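Local coordinates for ALDH21) (Physcomitrella patens subsp. patens, PDB 5MZ5), which acts as an NADP(+)-dependent succinic semialdehyde dehydrogenase of the aldehyde dehydrogenase family, oxidising the aldehyde to succinate, at residues 113-118 with 136-141; 123-128 with 218-223; 289-294 with 442-447; 460-465 with 483-488. All blocks are in the same frame, centred on the assembly; numbering follows the deposited sequence.

Contact 1 of 4, residues 113-118 with 136-141; sequences NRFEEI and EVTRTI
Phe115, in the first turn of helix 115-126, turns its ring to Val137, Thr138 and Ile141 of helix 130-151. Its CG is anti to the backbone N (chi1 -169°), and this brings the ring nearer to the second helix than its CB direction alone would. CG1 of Val137 comes to 3.6 Å from CD2 of Phe115, neither over the face nor at the edge. Near the ring plane, at the edge, Thr138 OG1 lies 3.5 Å from Phe115 CE2, and Ile141 CD1 meets Phe115 CD2 at 3.9 Å, the two side chains crossing at about a right angle. The Thr138 hydroxyl is also hydrogen-bonded to the carbonyl of Arg134, one turn earlier. Val137 divides its branches between two partners: while CG1 faces the phenyl ring, CG2 touches Ile118 CG2 at 3.8 Å. Leu111 of helix 97-113 packs on both Ile118 and Ile141. Arg114 grips Glu117 side-on through NE and NH2, and its NH2 also meets Glu226 of helix 219-229 in a salt bridge. With no hydrogen bond between the two segments, the helices are held here by apolar contact and by the fit of one aromatic ring among branched side chains.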
loop_
_atom_site.group_PDB
_atom_site.type_symbol
_atom_site.label_atom_id
_atom_site.label_comp_id
_atom_site.label_asym_id
_atom_site.label_seq_id
_atom_site.Cartn_x
_atom_site.Cartn_y
_atom_site.Cartn_z
ATOM N N ASN A 113 -13.156 23.919 21.992
ATOM C CA ASN A 113 -14.002 24.557 22.989
ATOM C C ASN A 113 -13.205 25.342 24.037
ATOM O O ASN A 113 -13.658 26.386 24.501
ATOM C CB ASN A 113 -14.860 23.481 23.666
ATOM C CG ASN A 113 -16.077 24.020 24.361
ATOM O OD1 ASN A 113 -16.980 24.591 23.738
ATOM N ND2 ASN A 113 -16.132 23.832 25.670
ATOM N N ARG A 114 -12.028 24.824 24.417
ATOM C CA ARG A 114 -11.147 25.420 25.418
ATOM C C ARG A 114 -9.888 26.040 24.771
ATOM O O ARG A 114 -8.912 26.271 25.469
ATOM C CB ARG A 114 -10.749 24.345 26.457
ATOM C CG ARG A 114 -11.919 23.813 27.297
ATOM C CD ARG A 114 -11.485 22.694 28.225
ATOM N NE ARG A 114 -10.654 23.168 29.330
ATOM C CZ ARG A 114 -10.135 22.389 30.272
ATOM N NH1 ARG A 114 -10.354 21.077 30.257
ATOM N NH2 ARG A 114 -9.381 22.911 31.230
ATOM N N PHE A 115 -9.931 26.329 23.447
ATOM C CA PHE A 115 -8.813 26.852 22.643
ATOM C C PHE A 115 -7.971 27.967 23.313
ATOM O O PHE A 115 -6.773 27.769 23.526
ATOM C CB PHE A 115 -9.292 27.311 21.252
ATOM C CG PHE A 115 -8.165 27.620 20.289
ATOM C CD1 PHE A 115 -7.616 28.899 20.218
ATOM C CD2 PHE A 115 -7.685 26.648 19.420
ATOM C CE1 PHE A 115 -6.572 29.184 19.326
ATOM C CE2 PHE A 115 -6.642 26.933 18.533
ATOM C CZ PHE A 115 -6.094 28.198 18.487
ATOM N N GLU A 116 -8.579 29.144 23.573
ATOM C CA GLU A 116 -7.899 30.300 24.151
ATOM C C GLU A 116 -7.339 30.022 25.526
ATOM O O GLU A 116 -6.203 30.402 25.793
ATOM C CB GLU A 116 -8.793 31.555 24.138
ATOM C CG GLU A 116 -8.030 32.857 24.398
ATOM C CD GLU A 116 -6.840 33.165 23.497
ATOM O OE1 GLU A 116 -5.946 33.915 23.947
ATOM O OE2 GLU A 116 -6.807 32.680 22.343
ATOM N N GLU A 117 -8.114 29.326 26.379
ATOM C CA GLU A 117 -7.690 28.935 27.725
ATOM C C GLU A 117 -6.421 28.057 27.666
ATOM O O GLU A 117 -5.493 28.290 28.429
ATOM C CB GLU A 117 -8.833 28.191 28.425
ATOM C CG GLU A 117 -8.494 27.646 29.804
ATOM C CD GLU A 117 -9.271 26.412 30.204
ATOM O OE1 GLU A 117 -8.809 25.711 31.132
ATOM O OE2 GLU A 117 -10.329 26.138 29.590
ATOM N N ILE A 118 -6.385 27.069 26.743
ATOM C CA ILE A 118 -5.233 26.177 26.548
ATOM C C ILE A 118 -4.027 26.983 26.042
ATOM O O ILE A 118 -2.931 26.831 26.588
ATOM C CB ILE A 118 -5.588 24.949 25.673
ATOM C CG1 ILE A 118 -6.624 24.053 26.389
ATOM C CG2 ILE A 118 -4.337 24.129 25.338
ATOM C CD1 ILE A 118 -7.381 23.112 25.456
ATOM N N GLU A 136 0.322 26.227 18.261
ATOM C CA GLU A 136 0.542 24.914 18.881
ATOM C C GLU A 136 -0.776 24.182 19.216
ATOM O O GLU A 136 -0.820 22.953 19.105
ATOM C CB GLU A 136 1.467 25.005 20.100
ATOM C CG GLU A 136 1.724 23.652 20.742
ATOM C CD GLU A 136 2.744 23.545 21.856
ATOM O OE1 GLU A 136 2.867 22.442 22.423
ATOM O OE2 GLU A 136 3.396 24.556 22.186
ATOM N N VAL A 137 -1.829 24.932 19.636
ATOM C CA VAL A 137 -3.144 24.355 19.939
ATOM C C VAL A 137 -3.811 23.863 18.616
ATOM O O VAL A 137 -4.299 22.741 18.576
ATOM C CB VAL A 137 -4.050 25.262 20.828
ATOM C CG1 VAL A 137 -5.334 24.540 21.226
ATOM C CG2 VAL A 137 -3.300 25.711 22.094
ATOM N N THR A 138 -3.698 24.640 17.527
ATOM C CA THR A 138 -4.202 24.290 16.191
ATOM C C THR A 138 -3.516 23.021 15.691
ATOM O O THR A 138 -4.173 22.153 15.126
ATOM C CB THR A 138 -3.957 25.464 15.198
ATOM O OG1 THR A 138 -4.575 26.648 15.701
ATOM C CG2 THR A 138 -4.471 25.169 13.783
ATOM N N ARG A 139 -2.196 22.934 15.857
ATOM C CA ARG A 139 -1.440 21.775 15.412
ATOM C C ARG A 139 -1.797 20.536 16.241
ATOM O O ARG A 139 -1.817 19.439 15.686
ATOM C CB ARG A 139 0.061 22.069 15.453
ATOM C CG ARG A 139 0.530 22.947 14.289
ATOM C CD ARG A 139 2.045 23.124 14.315
ATOM N NE ARG A 139 2.713 21.837 14.156
ATOM C CZ ARG A 139 3.963 21.580 14.518
ATOM N NH1 ARG A 139 4.719 22.536 15.040
ATOM N NH2 ARG A 139 4.463 20.360 14.373
ATOM N N THR A 140 -2.098 20.719 17.560
ATOM C CA THR A 140 -2.534 19.646 18.478
ATOM C C THR A 140 -3.910 19.139 18.035
ATOM O O THR A 140 -4.143 17.933 18.064
ATOM C CB THR A 140 -2.508 20.106 19.941
ATOM O OG1 THR A 140 -1.175 20.492 20.264
ATOM C CG2 THR A 140 -3.000 19.010 20.930
ATOM N N ILE A 141 -4.807 20.072 17.626
ATOM C CA ILE A 141 -6.135 19.759 17.074
ATOM C C ILE A 141 -5.951 18.909 15.794
ATOM O O ILE A 141 -6.582 17.858 15.686
ATOM C CB ILE A 141 -7.059 21.007 16.913
ATOM C CG1 ILE A 141 -7.511 21.522 18.309
ATOM C CG2 ILE A 141 -8.297 20.709 16.030
ATOM C CD1 ILE A 141 -8.060 22.917 18.395
#

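Contact 2 of 4, residues 123-128 with 218-223; sequences TMESGK and PLSALI
The first turn of helix 219-229 is bound by a carboxylate from the last turn of helix 115-126, just after the loop that carries Ser215, an NADP(+)-binding residue. Glu125 supplies the group. Its CG stands between the backbone N and the carbonyl carbon (chi1 74°), and the chain then runs out extended, sliding past Leu219 in the opposite direction. OE1 accepts from Leu219 N at 2.9 Å through its syn lone pair, a bent bond with an angle of 143° at the hydrogen. OE2 takes two donors: the hydroxyl OG of Ser220 at 2.7 Å, met nearly along the C-O axis, and Ser220 N at 3.2 Å on the syn side, 27° out of the carboxylate plane. Beside this polar grip, Met124, bent at both chi2 and chi3, brings CE to within 3.6 Å of Leu219 CD1, the side chains crossing at about a right angle. Leu219 also packs on Ala68 and Val70 of strand 66-71. Three donors from two successive residues thus satisfy both oxygens of a buried carboxylate and fix its rotation. Amides at the N-terminal, positive end of the helix dipole would be expected to stabilise the ionised form of Glu125.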
loop_
_atom_site.group_PDB
_atom_site.type_symbol
_atom_site.label_atom_id
_atom_site.label_comp_id
_atom_site.label_asym_id
_atom_site.label_seq_id
_atom_site.Cartn_x
_atom_site.Cartn_y
_atom_site.Cartn_z
ATOM N N THR A 123 1.341 29.568 26.929
ATOM C CA THR A 123 2.207 30.751 26.981
ATOM C C THR A 123 2.752 30.965 28.401
ATOM O O THR A 123 3.946 31.204 28.580
ATOM C CB THR A 123 1.440 31.967 26.447
ATOM O OG1 THR A 123 1.371 31.809 25.043
ATOM C CG2 THR A 123 2.129 33.311 26.777
ATOM N N MET A 124 1.872 30.855 29.400
ATOM C CA MET A 124 2.220 31.004 30.805
ATOM C C MET A 124 3.321 30.007 31.243
ATOM O O MET A 124 4.363 30.435 31.756
ATOM C CB MET A 124 0.938 30.899 31.667
ATOM C CG MET A 124 1.136 31.181 33.149
ATOM S SD MET A 124 1.758 29.714 34.023
ATOM C CE MET A 124 0.225 28.775 34.171
ATOM N N GLU A 125 3.092 28.696 31.049
ATOM C CA GLU A 125 4.052 27.698 31.522
ATOM C C GLU A 125 5.283 27.503 30.625
ATOM O O GLU A 125 6.277 26.973 31.110
ATOM C CB GLU A 125 3.363 26.357 31.783
ATOM C CG GLU A 125 2.977 25.601 30.518
ATOM C CD GLU A 125 2.443 24.204 30.744
ATOM O OE1 GLU A 125 2.539 23.710 31.887
ATOM O OE2 GLU A 125 1.953 23.591 29.771
ATOM N N SER A 126 5.201 27.853 29.325
ATOM C CA SER A 126 6.337 27.634 28.430
ATOM C C SER A 126 7.107 28.905 28.090
ATOM O O SER A 126 8.268 28.824 27.684
ATOM C CB SER A 126 5.895 26.907 27.159
ATOM O OG SER A 126 5.238 27.786 26.261
ATOM N N GLY A 127 6.456 30.058 28.241
ATOM C CA GLY A 127 7.055 31.337 27.890
ATOM C C GLY A 127 6.995 31.638 26.400
ATOM O O GLY A 127 7.559 32.637 25.952
ATOM N N LYS A 128 6.337 30.778 25.599
ATOM C CA LYS A 128 6.244 31.019 24.156
ATOM C C LYS A 128 5.210 32.105 23.851
ATOM O O LYS A 128 4.185 32.170 24.529
ATOM C CB LYS A 128 6.019 29.724 23.341
ATOM C CG LYS A 128 4.588 29.144 23.358
ATOM C CD LYS A 128 4.458 27.875 22.529
ATOM C CE LYS A 128 5.354 26.752 23.024
ATOM N NZ LYS A 128 5.827 25.899 21.897
ATOM N N PRO A 218 3.893 20.923 32.984
ATOM C CA PRO A 218 2.965 19.776 33.002
ATOM C C PRO A 218 1.495 20.076 32.754
ATOM O O PRO A 218 0.722 19.143 32.597
ATOM C CB PRO A 218 3.144 19.229 34.426
ATOM C CG PRO A 218 3.414 20.449 35.244
ATOM C CD PRO A 218 4.135 21.434 34.356
ATOM N N LEU A 219 1.096 21.347 32.802
ATOM C CA LEU A 219 -0.312 21.735 32.763
ATOM C C LEU A 219 -1.028 21.392 31.484
ATOM O O LEU A 219 -2.213 21.078 31.548
ATOM C CB LEU A 219 -0.498 23.218 33.101
ATOM C CG LEU A 219 0.271 23.750 34.304
ATOM C CD1 LEU A 219 0.086 25.234 34.404
ATOM C CD2 LEU A 219 -0.133 23.026 35.617
ATOM N N SER A 220 -0.328 21.448 30.337
ATOM C CA SER A 220 -0.873 21.121 29.012
ATOM C C SER A 220 -1.237 19.651 28.967
ATOM O O SER A 220 -2.317 19.290 28.470
ATOM C CB SER A 220 0.125 21.461 27.908
ATOM O OG SER A 220 0.249 22.865 27.796
ATOM N N ALA A 221 -0.348 18.805 29.527
ATOM C CA ALA A 221 -0.594 17.373 29.632
ATOM C C ALA A 221 -1.750 17.088 30.600
ATOM O O ALA A 221 -2.543 16.183 30.355
ATOM C CB ALA A 221 0.654 16.665 30.096
ATOM N N LEU A 222 -1.861 17.878 31.676
ATOM C CA LEU A 222 -2.900 17.701 32.681
ATOM C C LEU A 222 -4.272 18.112 32.165
ATOM O O LEU A 222 -5.261 17.527 32.589
ATOM C CB LEU A 222 -2.538 18.395 34.014
ATOM C CG LEU A 222 -1.328 17.779 34.773
ATOM C CD1 LEU A 222 -0.918 18.667 35.953
ATOM C CD2 LEU A 222 -1.608 16.327 35.225
ATOM N N ILE A 223 -4.321 19.082 31.222
ATOM C CA ILE A 223 -5.535 19.515 30.535
ATOM C C ILE A 223 -6.000 18.359 29.641
ATOM O O ILE A 223 -7.189 18.043 29.664
ATOM C CB ILE A 223 -5.368 20.876 29.778
ATOM C CG1 ILE A 223 -5.214 22.055 30.783
ATOM C CG2 ILE A 223 -6.541 21.143 28.823
ATOM C CD1 ILE A 223 -4.684 23.438 30.136
#

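Contact 3 of 4, residues 289-294 with 442-447; sequences NAPCIV and LQSGIF
Strands 290-294 and 443-447 run parallel, 10° apart, as neighbours in the mixed sheet of the catalytic domain of this aldehyde dehydrogenase. Toward their C-terminal ends the packing is close. Gly445 N donates to Pro291 O at 3.0 Å, Ile293 N to Gly445 O, and Phe447 N to Ile293 O at 2.8 Å with an angle of 165° at the hydrogen. On the sheet face of Cys292, Val294 and Phe447, the sulfur is anti to its backbone N (chi1 -172°) and comes up to the edge of the phenyl ring, 3.9 Å from Phe447 CD1, a sulfur-aromatic contact. Val294 lies alongside Phe447, pointing the same way, and helix 301-313 covers this face through Leu308, Thr304 and Arg307. Ile293 and Ile446 occupy the other face beneath helix 428-435, with 4.3 Å from Ile293 CB to Ile446 CG1. The looser part is at the N-terminal ends, where the direct ladder gives out. Gln443 turns its amide away to the carbonyls of Pro472 and Leu474, near the succinate-binding residues Tyr481 and Arg475, and Pro291 CD rests against Ser444 OG at 3.3 Å. Beyond them a single water joins the separating backbones, accepting from Asn289 N at 3.1 Å and from Leu442 N at 2.9 Å.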
loop_
_atom_site.group_PDB
_atom_site.type_symbol
_atom_site.label_atom_id
_atom_site.label_comp_id
_atom_site.label_asym_id
_atom_site.label_seq_id
_atom_site.Cartn_x
_atom_site.Cartn_y
_atom_site.Cartn_z
ATOM N N ASN A 289 20.736 20.122 14.866
ATOM C CA ASN A 289 21.603 21.276 14.560
ATOM C C ASN A 289 21.360 21.503 13.069
ATOM O O ASN A 289 22.225 21.243 12.221
ATOM C CB ASN A 289 23.071 20.976 14.902
ATOM C CG ASN A 289 24.061 22.084 14.644
ATOM O OD1 ASN A 289 23.790 23.083 13.952
ATOM N ND2 ASN A 289 25.247 21.920 15.195
ATOM N N ALA A 290 20.117 21.928 12.770
ATOM C CA ALA A 290 19.592 22.083 11.427
ATOM C C ALA A 290 20.235 23.178 10.572
ATOM O O ALA A 290 20.220 24.366 10.917
ATOM C CB ALA A 290 18.089 22.277 11.467
ATOM N N PRO A 291 20.746 22.761 9.393
ATOM C CA PRO A 291 21.306 23.733 8.448
ATOM C C PRO A 291 20.292 24.119 7.341
ATOM O O PRO A 291 19.317 23.412 7.089
ATOM C CB PRO A 291 22.484 22.967 7.859
ATOM C CG PRO A 291 22.013 21.523 7.859
ATOM C CD PRO A 291 20.913 21.384 8.894
ATOM N N CYS A 292 20.558 25.218 6.643
ATOM C CA CYS A 292 19.757 25.633 5.493
ATOM C C CYS A 292 20.688 26.166 4.425
ATOM O O CYS A 292 21.566 26.963 4.735
ATOM C CB CYS A 292 18.686 26.662 5.866
ATOM S SG CYS A 292 17.519 27.054 4.527
ATOM N N ILE A 293 20.494 25.712 3.177
ATOM C CA ILE A 293 21.215 26.185 2.002
ATOM C C ILE A 293 20.327 27.212 1.278
ATOM O O ILE A 293 19.156 26.944 1.039
ATOM C CB ILE A 293 21.614 25.026 1.044
ATOM C CG1 ILE A 293 22.644 24.091 1.702
ATOM C CG2 ILE A 293 22.152 25.581 -0.300
ATOM C CD1 ILE A 293 23.085 22.876 0.863
ATOM N N VAL A 294 20.889 28.379 0.949
ATOM C CA VAL A 294 20.217 29.405 0.161
ATOM C C VAL A 294 21.020 29.510 -1.144
ATOM O O VAL A 294 22.087 30.110 -1.160
ATOM C CB VAL A 294 20.032 30.770 0.902
ATOM C CG1 VAL A 294 19.446 31.847 -0.031
ATOM C CG2 VAL A 294 19.154 30.596 2.130
ATOM N N LEU A 442 18.399 15.634 11.974
ATOM C CA LEU A 442 16.950 15.736 12.058
ATOM C C LEU A 442 16.340 16.263 10.766
ATOM O O LEU A 442 15.702 15.498 10.035
ATOM C CB LEU A 442 16.581 16.563 13.315
ATOM C CG LEU A 442 15.153 16.579 13.883
ATOM C CD1 LEU A 442 14.407 15.313 13.654
ATOM C CD2 LEU A 442 15.175 16.867 15.360
ATOM N N GLN A 443 16.555 17.546 10.464
ATOM C CA GLN A 443 16.037 18.185 9.257
ATOM C C GLN A 443 17.037 19.161 8.673
ATOM O O GLN A 443 17.937 19.623 9.365
ATOM C CB GLN A 443 14.664 18.861 9.490
ATOM C CG GLN A 443 13.542 17.862 9.730
ATOM C CD GLN A 443 12.125 18.344 9.571
ATOM O OE1 GLN A 443 11.200 17.544 9.587
ATOM N NE2 GLN A 443 11.901 19.643 9.419
ATOM N N SER A 444 16.900 19.426 7.380
ATOM C CA SER A 444 17.712 20.368 6.601
ATOM C C SER A 444 16.776 21.131 5.672
ATOM O O SER A 444 15.704 20.633 5.339
ATOM C CB SER A 444 18.746 19.615 5.776
ATOM O OG SER A 444 19.863 19.266 6.573
ATOM N N GLY A 445 17.192 22.324 5.271
ATOM C CA GLY A 445 16.453 23.182 4.364
ATOM C C GLY A 445 17.302 23.526 3.157
ATOM O O GLY A 445 18.530 23.565 3.251
ATOM N N ILE A 446 16.648 23.741 2.004
ATOM C CA ILE A 446 17.306 24.137 0.756
ATOM C C ILE A 446 16.406 25.056 -0.099
ATOM O O ILE A 446 15.294 24.667 -0.465
ATOM C CB ILE A 446 17.878 22.931 -0.079
ATOM C CG1 ILE A 446 18.504 23.441 -1.409
ATOM C CG2 ILE A 446 16.822 21.823 -0.326
ATOM C CD1 ILE A 446 19.197 22.471 -2.246
ATOM N N PHE A 447 16.909 26.244 -0.446
ATOM C CA PHE A 447 16.219 27.161 -1.367
ATOM C C PHE A 447 16.921 27.046 -2.711
ATOM O O PHE A 447 18.111 27.356 -2.812
ATOM C CB PHE A 447 16.217 28.619 -0.870
ATOM C CG PHE A 447 15.200 28.890 0.205
ATOM C CD1 PHE A 447 15.503 28.656 1.547
ATOM C CD2 PHE A 447 13.941 29.392 -0.116
ATOM C CE1 PHE A 447 14.567 28.922 2.545
ATOM C CE2 PHE A 447 13.000 29.652 0.885
ATOM C CZ PHE A 447 13.324 29.423 2.209
HETATM O O HOH W 1 19.497 18.256 12.736
#

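Contact 4 of 4, residues 460-465 with 483-488; sequences HMEVGG and GLKDSG
Gly464 and Gly483 bring two irregular loops together, their CA atoms 4.4 Å apart, where the connection from helix 451-460 into strand 465-468 passes the segment leading to strand 488-489. Both elements belong to the aldehyde dehydrogenase fold, and Gly483 lies close to Glu285, an NADP(+)-binding residue and the predicted active-site glutamate. Glu462 is the centre of an inverse gamma turn, closed by a weak bond from Val463 N to Met461 O at 3.0 Å. In the other loop Lys485 has positive phi (55°), and Ser487 N returns to Leu484 O at 3.2 Å. Leu484 points toward the first loop and sets CD1 against its main chain, 3.6 Å from Glu462 C; on the subunit interface it also packs on Glu503 of the second subunit. Alongside, the extended chains of Glu462 and Lys485 cross obliquely, with Lys485 CE 3.8 Å from Glu462 CB, and end in a salt bridge in which Lys485 NZ meets Glu462 OE1 head-on at 3.0 Å, nearly in line with the CD-OE1 bond. Lys485 NZ is shared further with the carbonyl of Thr438. One water completes the link, donating to Glu462 O at 2.7 Å and accepting from Lys485 NZ at 3.0 Å.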
loop_
_atom_site.group_PDB
_atom_site.type_symbol
_atom_site.label_atom_id
_atom_site.label_comp_id
_atom_site.label_asym_id
_atom_site.label_seq_id
_atom_site.Cartn_x
_atom_site.Cartn_y
_atom_site.Cartn_z
ATOM N N HIS A 460 21.481 13.218 -0.767
ATOM C CA HIS A 460 22.710 13.243 0.024
ATOM C C HIS A 460 22.631 13.866 1.414
ATOM O O HIS A 460 23.545 13.610 2.211
ATOM C CB HIS A 460 23.833 13.913 -0.788
ATOM C CG HIS A 460 24.174 13.104 -1.998
ATOM N ND1 HIS A 460 23.630 13.397 -3.239
ATOM C CD2 HIS A 460 24.859 11.941 -2.087
ATOM C CE1 HIS A 460 24.061 12.449 -4.052
ATOM N NE2 HIS A 460 24.805 11.554 -3.404
ATOM N N MET A 461 21.567 14.638 1.740
ATOM C CA MET A 461 21.469 15.196 3.097
ATOM C C MET A 461 21.112 14.083 4.105
ATOM O O MET A 461 20.119 13.386 3.925
ATOM C CB MET A 461 20.494 16.370 3.165
ATOM C CG MET A 461 21.068 17.632 2.566
ATOM S SD MET A 461 19.782 18.891 2.402
ATOM C CE MET A 461 20.783 20.333 2.399
ATOM N N GLU A 462 21.958 13.901 5.124
ATOM C CA GLU A 462 21.870 12.862 6.151
ATOM C C GLU A 462 20.916 13.229 7.257
ATOM O O GLU A 462 21.324 13.435 8.405
ATOM C CB GLU A 462 23.277 12.535 6.686
ATOM C CG GLU A 462 24.170 11.902 5.636
ATOM C CD GLU A 462 25.664 11.920 5.908
ATOM O OE1 GLU A 462 26.104 12.489 6.935
ATOM O OE2 GLU A 462 26.406 11.406 5.044
ATOM N N VAL A 463 19.629 13.331 6.897
ATOM C CA VAL A 463 18.543 13.760 7.783
ATOM C C VAL A 463 17.304 12.898 7.556
ATOM O O VAL A 463 17.250 12.160 6.568
ATOM C CB VAL A 463 18.206 15.283 7.535
ATOM C CG1 VAL A 463 19.344 16.200 7.989
ATOM C CG2 VAL A 463 17.845 15.545 6.073
ATOM N N GLY A 464 16.301 13.062 8.425
ATOM C CA GLY A 464 14.984 12.435 8.267
ATOM C C GLY A 464 14.053 13.224 7.338
ATOM O O GLY A 464 13.150 12.662 6.719
ATOM N N GLY A 465 14.261 14.536 7.242
ATOM C CA GLY A 465 13.444 15.407 6.408
ATOM C C GLY A 465 14.210 16.536 5.754
ATOM O O GLY A 465 14.962 17.252 6.421
ATOM N N GLY A 483 14.905 11.610 13.018
ATOM C CA GLY A 483 16.203 11.751 12.387
ATOM C C GLY A 483 17.190 10.618 12.439
ATOM O O GLY A 483 16.905 9.506 12.892
ATOM N N LEU A 484 18.367 10.944 11.922
ATOM C CA LEU A 484 19.523 10.071 11.850
ATOM C C LEU A 484 20.517 10.558 12.870
ATOM O O LEU A 484 20.298 11.606 13.504
ATOM C CB LEU A 484 20.139 10.123 10.421
ATOM C CG LEU A 484 19.200 9.816 9.238
ATOM C CD1 LEU A 484 19.989 9.772 7.921
ATOM C CD2 LEU A 484 18.434 8.509 9.442
ATOM N N LYS A 485 21.601 9.788 13.047
ATOM C CA LYS A 485 22.707 10.090 13.950
ATOM C C LYS A 485 22.227 10.334 15.416
ATOM O O LYS A 485 21.489 9.499 15.948
ATOM C CB LYS A 485 23.564 11.243 13.379
ATOM C CG LYS A 485 24.028 11.059 11.923
ATOM C CD LYS A 485 24.931 12.237 11.522
ATOM C CE LYS A 485 25.068 12.371 10.039
ATOM N NZ LYS A 485 25.808 13.610 9.672
ATOM N N ASP A 486 22.633 11.448 16.064
ATOM C CA ASP A 486 22.251 11.721 17.460
ATOM C C ASP A 486 20.850 12.304 17.633
ATOM O O ASP A 486 20.412 12.499 18.774
ATOM C CB ASP A 486 23.297 12.600 18.174
ATOM C CG ASP A 486 24.643 11.922 18.385
ATOM O OD1 ASP A 486 24.750 10.693 18.115
ATOM O OD2 ASP A 486 25.585 12.608 18.829
ATOM N N SER A 487 20.128 12.516 16.524
ATOM C CA SER A 487 18.768 13.071 16.548
ATOM C C SER A 487 17.682 12.057 16.966
ATOM O O SER A 487 16.564 12.454 17.260
ATOM C CB SER A 487 18.436 13.753 15.230
ATOM O OG SER A 487 19.273 14.893 15.139
ATOM N N GLY A 488 18.042 10.789 17.070
ATOM C CA GLY A 488 17.146 9.754 17.582
ATOM C C GLY A 488 17.007 8.519 16.724
ATOM O O GLY A 488 17.851 8.249 15.866
HETATM O O HOH W 2 23.269 15.141 9.300
#

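How the contacts relate
The four contacts form two pairs in different parts of the chain. Contacts 1 and 2 have centres 11 Å apart, share helix 115-126 and alternate along the sequence; they meet where Lys128 NZ forms a salt bridge with Glu136 OE2 at 2.8 Å. Contacts 3 and 4 come later, in series, also with centres 11 Å apart. Gly464 and Gly465 of contact 4 probably bond to the backbone of Leu442 and Ser444, and Gly465 pairs with a strand of the second subunit, so the sheet runs on across the interface. Between the pairs the centres are about 29 to 30 Å apart. The first pair joins helices, with contact 2 near the NADP(+)-binding Ser215 and Trp188; the second joins the sheet of the catalytic domain to its subunit interface.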